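Long-range contacts in catechol 1,2 dioxygenase (Acinetobacter radioresistens, PDB 2XSU), which probably catalyses, as an iron(III)-dependent intradiol dioxygenase, the ring opening of catechol by O2 to cis,cis-muconate in the beta-ketoadipate pathway: residues A114-S119 with S175-R180; A123-G128 with L179-L184. The protein carries 1 engineered substitution. All coordinates share one frame; numbering follows the deposited sequence.

How the contacts relate
Both contacts converge on the run that leads into strand 180-184, and they share Leu179 and Arg180. Contact 1 lies at the surface: the ring of Phe177, in a loop, covers the backbone of the chain entering strand 118-120, without any hydrogen bond between its segments. Contact 2 is largely buried, with strand end 123-124 and the loop after it set against strand 180-184; apolar packing there is joined by one backbone bond and weak bonds from an arginine. The two meet directly, since Pro117 and Ser119 of contact 1 pair through their carbonyls with Thr182 and Leu184 of contact 2 in the parallel strand pair 118-120/180-184, and Asn178 reaches the backbone of Asp127 with a weak bond.

Contact 1: A114-S119 with S175-R180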
# COMPACT_ATOMS: atom_id res chain seq x y z
N ALA A 114 23.10 1.39 4.36
CA ALA A 114 24.33 0.63 4.15
C ALA A 114 25.42 1.55 3.58
O ALA A 114 25.09 2.51 2.89
CB ALA A 114 24.07 -0.54 3.20
N GLY A 115 26.67 1.25 3.90
CA GLY A 115 27.85 1.97 3.39
C GLY A 115 28.58 2.87 4.38
O GLY A 115 29.44 3.67 3.97
N ALA A 116 28.28 2.74 5.67
CA ALA A 116 28.85 3.65 6.67
C ALA A 116 30.36 3.45 6.83
O ALA A 116 30.88 2.35 6.58
CB ALA A 116 28.13 3.48 8.03
N PRO A 117 31.06 4.51 7.26
CA PRO A 117 32.50 4.39 7.48
C PRO A 117 32.84 3.24 8.45
O PRO A 117 32.15 3.09 9.48
CB PRO A 117 32.89 5.74 8.10
CG PRO A 117 31.88 6.68 7.63
CD PRO A 117 30.58 5.87 7.54
N GLU A 118 33.87 2.46 8.12
CA GLU A 118 34.32 1.34 8.95
C GLU A 118 35.67 1.64 9.61
O GLU A 118 36.57 2.18 8.96
CB GLU A 118 34.45 0.08 8.09
CG GLU A 118 34.80 -1.19 8.87
CD GLU A 118 35.00 -2.41 7.97
OE1 GLU A 118 34.00 -3.06 7.61
OE2 GLU A 118 36.18 -2.70 7.61
N SER A 119 35.81 1.24 10.88
CA SER A 119 37.08 1.34 11.59
C SER A 119 37.23 0.22 12.63
O SER A 119 36.27 -0.49 12.97
CB SER A 119 37.18 2.73 12.24
OG SER A 119 36.10 2.91 13.13
N SER A 175 25.40 15.90 7.39
CA SER A 175 26.43 15.34 6.54
C SER A 175 26.08 13.87 6.27
O SER A 175 25.45 13.19 7.11
CB SER A 175 27.82 15.49 7.17
OG SER A 175 27.91 14.93 8.48
N ASP A 176 26.47 13.38 5.10
CA ASP A 176 26.30 11.97 4.81
C ASP A 176 26.94 11.09 5.90
O ASP A 176 28.06 11.34 6.38
CB ASP A 176 26.89 11.62 3.44
CG ASP A 176 26.60 12.67 2.40
OD1 ASP A 176 25.40 12.93 2.12
OD2 ASP A 176 27.58 13.23 1.87
N PHE A 177 26.16 10.08 6.29
CA PHE A 177 26.51 9.09 7.33
C PHE A 177 26.75 9.65 8.74
O PHE A 177 27.31 8.95 9.58
CB PHE A 177 27.67 8.19 6.89
CG PHE A 177 27.29 7.25 5.80
CD1 PHE A 177 26.44 6.17 6.06
CD2 PHE A 177 27.78 7.43 4.51
CE1 PHE A 177 26.08 5.27 5.05
CE2 PHE A 177 27.43 6.54 3.49
CZ PHE A 177 26.57 5.46 3.76
N ASN A 178 26.31 10.87 8.99
CA ASN A 178 26.42 11.40 10.36
C ASN A 178 25.68 10.42 11.31
O ASN A 178 24.57 9.96 11.01
CB ASN A 178 25.84 12.80 10.47
CG ASN A 178 26.27 13.50 11.76
OD1 ASN A 178 27.44 13.44 12.15
ND2 ASN A 178 25.32 14.17 12.41
N LEU A 179 26.33 10.10 12.43
CA LEU A 179 25.78 9.19 13.46
C LEU A 179 25.48 7.78 12.93
O LEU A 179 24.56 7.11 13.43
CB LEU A 179 24.54 9.83 14.15
CG LEU A 179 24.78 11.28 14.61
CD1 LEU A 179 23.48 11.90 15.15
CD2 LEU A 179 25.87 11.35 15.70
N ARG A 180 26.27 7.33 11.96
CA ARG A 180 26.21 5.95 11.45
C ARG A 180 27.63 5.45 11.27
O ARG A 180 28.41 6.04 10.52
CB ARG A 180 25.48 5.93 10.09
CG ARG A 180 24.06 6.50 10.10
CD ARG A 180 23.50 6.57 8.67
NE ARG A 180 22.15 7.10 8.65
CZ ARG A 180 21.05 6.38 8.91
NH1 ARG A 180 21.17 5.08 9.22
NH2 ARG A 180 19.87 6.97 8.88
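Ala116 and Arg180 approach to 5.9 Å between their CA atoms where two consecutive type II turns, Ser175 to Asn178 and Phe177 to Arg180, come up against the run 114-117, which is kinked at Gly115. Phe177 is the third residue of the first turn and takes left-handed backbone angles (phi 62°). From there its ring is directed at the opposite chain, with CG anti to the carbonyl carbon (chi1 -70°).

The ring lies over backbone. On one face sits the CA of Ala116, 3.8 Å from the Phe177 centroid and 24° off the ring normal, a CH-pi contact. The Gly115 O lies over the same face, offset toward the rim, and Gly115 C comes within 3.3 Å of Phe177 CZ. Glycine suits this place twice over: its positive phi would press a CB against the preceding carbonyl, and the ring leaves little room for one. The O of Ala114 meets the ring at its edge, in plane, 3.4 Å from Phe177 CZ. Ala116 is small enough to fit between ring and turn, its CB 3.7 Å from Phe177 CD1 and 3.6 Å from Arg180 O.

In the beta-sandwich catalytic domain of intradiol dioxygenases, this is where a loop at the surface gives way to strand 180-184, which runs parallel to 118-120; Pro117 and Ser119 bond to Thr182 across that pair. Phe177 also touches Val113 and Ala312, so the chain's C-terminal end shares in covering it.

Pro117, whose phi suits proline, crosses the root of Phe177 obliquely, its compact apolar CD 3.8 Å from Phe177 CB and near Arg180 O. The extended Arg180 chain leads away from this surface toward the iron ligand Tyr167, and its guanidinium donates to the carbonyls of Ser168 and Leu111.

Contact 2: A123-G128 with L179-L184; sequences ARMDDG and LRRTIL
The Arg181 chain bends at chi2 (-66°) and passes antiparallel to that of Met125, with Met125 CG 3.7 Å from Arg181 CG; a further bend at chi3 (65°) takes Met125 CE to 3.4 Å from Leu179 O. A long, flexible thioether can follow such a curved course within buried surroundings.

The bend in Arg181 lays its guanidinium beside the backbone of 124-125. Arg124 O receives two weak bonds, from Arg181 NE at 3.0 Å and from Arg181 NH2 at 3.1 Å, both far from straight. Met125 O lies over one face of the same group but makes no hydrogen bond with it; instead it accepts from Leu179 N at 2.8 Å. Arg181 NH1 turns back to the O of Arg180, which helps fix the guanidinium's rotation.

Leu179 CD2 rests 3.5 Å from Asp126 CB, while the carboxylate of Asp126 faces its own segment, gripped side-on by NE and NH2 of Arg124 in a salt bridge. At the other end, small Ala123 leaves room for the branched Ile183, with Ala123 CB 3.7 Å from Ile183 CG1.

The touching parts run antiparallel, 178° apart, without being paired as neighbouring strands: strand 122-124 pairs with 190-196, and strand 180-184 with 118-120 and 155-159. They meet by side chains at Ala123 and Ile183 and by one backbone bond at Met125 and Leu179, an arrangement consistent with facing layers of the intradiol dioxygenase beta-sandwich.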
# COMPACT_ATOMS: atom_id res chain seq x y z
N ALA A 123 35.30 4.38 16.99
CA ALA A 123 34.83 5.34 15.98
C ALA A 123 34.24 6.53 16.66
O ALA A 123 33.55 6.38 17.68
CB ALA A 123 33.78 4.73 15.09
N ARG A 124 34.48 7.71 16.11
CA ARG A 124 33.68 8.87 16.49
C ARG A 124 32.53 8.98 15.49
O ARG A 124 32.74 9.03 14.30
CB ARG A 124 34.49 10.18 16.54
CG ARG A 124 33.58 11.36 16.86
CD ARG A 124 34.30 12.62 17.26
NE ARG A 124 33.33 13.67 17.54
CZ ARG A 124 33.64 14.90 17.93
NH1 ARG A 124 34.93 15.26 18.09
NH2 ARG A 124 32.68 15.78 18.12
N MET A 125 31.29 8.96 16.00
CA MET A 125 30.08 8.91 15.15
C MET A 125 29.56 10.27 14.68
O MET A 125 28.88 10.34 13.65
CB MET A 125 28.96 8.21 15.93
CG MET A 125 29.29 6.76 16.33
SD MET A 125 27.86 5.98 17.13
CE MET A 125 26.71 5.97 15.75
N ASP A 126 29.84 11.34 15.43
CA ASP A 126 29.28 12.65 15.08
C ASP A 126 30.31 13.57 14.43
O ASP A 126 31.51 13.38 14.62
CB ASP A 126 28.72 13.36 16.32
CG ASP A 126 29.82 13.78 17.30
OD1 ASP A 126 30.47 12.90 17.89
OD2 ASP A 126 29.99 15.01 17.49
N ASP A 127 29.80 14.57 13.71
CA ASP A 127 30.66 15.52 12.98
C ASP A 127 30.99 16.75 13.85
O ASP A 127 31.69 17.66 13.40
CB ASP A 127 30.03 15.91 11.63
CG ASP A 127 28.70 16.65 11.76
OD1 ASP A 127 28.26 16.99 12.89
OD2 ASP A 127 28.04 16.90 10.72
N GLY A 128 30.50 16.78 15.09
CA GLY A 128 30.78 17.90 15.99
C GLY A 128 29.91 19.14 15.77
O GLY A 128 30.05 20.14 16.50
N LEU A 179 26.33 10.10 12.43
CA LEU A 179 25.78 9.19 13.46
C LEU A 179 25.48 7.78 12.93
O LEU A 179 24.56 7.11 13.43
CB LEU A 179 24.54 9.83 14.15
CG LEU A 179 24.78 11.28 14.61
CD1 LEU A 179 23.48 11.90 15.15
CD2 LEU A 179 25.87 11.35 15.70
N ARG A 180 26.27 7.33 11.96
CA ARG A 180 26.21 5.95 11.45
C ARG A 180 27.63 5.45 11.27
O ARG A 180 28.41 6.04 10.52
CB ARG A 180 25.48 5.93 10.09
CG ARG A 180 24.06 6.50 10.10
CD ARG A 180 23.50 6.57 8.67
NE ARG A 180 22.15 7.10 8.65
CZ ARG A 180 21.05 6.38 8.91
NH1 ARG A 180 21.17 5.08 9.22
NH2 ARG A 180 19.87 6.97 8.88
N ARG A 181 27.97 4.35 11.93
CA ARG A 181 29.33 3.78 11.86
C ARG A 181 29.32 2.26 11.93
O ARG A 181 28.42 1.65 12.55
CB ARG A 181 30.22 4.31 12.98
CG ARG A 181 30.51 5.82 12.95
CD ARG A 181 31.36 6.24 11.73
NE ARG A 181 31.70 7.66 11.87
CZ ARG A 181 30.99 8.67 11.40
NH1 ARG A 181 29.87 8.44 10.71
NH2 ARG A 181 31.38 9.94 11.61
N THR A 182 30.36 1.65 11.36
CA THR A 182 30.64 0.25 11.56
C THR A 182 31.96 0.18 12.31
O THR A 182 32.97 0.75 11.83
CB THR A 182 30.78 -0.49 10.21
OG1 THR A 182 29.53 -0.44 9.53
CG2 THR A 182 31.20 -1.96 10.43
N ILE A 183 31.95 -0.53 13.42
CA ILE A 183 33.15 -0.70 14.28
C ILE A 183 33.47 -2.20 14.37
O ILE A 183 32.64 -3.00 14.78
CB ILE A 183 32.96 -0.15 15.72
CG1 ILE A 183 32.46 1.29 15.72
CG2 ILE A 183 34.29 -0.22 16.50
CD1 ILE A 183 31.98 1.78 17.10
N LEU A 184 34.70 -2.58 14.01
CA LEU A 184 35.08 -3.99 14.17
C LEU A 184 35.70 -4.18 15.54
O LEU A 184 36.57 -3.41 15.93
CB LEU A 184 36.08 -4.44 13.07
CG LEU A 184 35.66 -4.20 11.62
CD1 LEU A 184 36.83 -4.52 10.63
CD2 LEU A 184 34.41 -5.01 11.29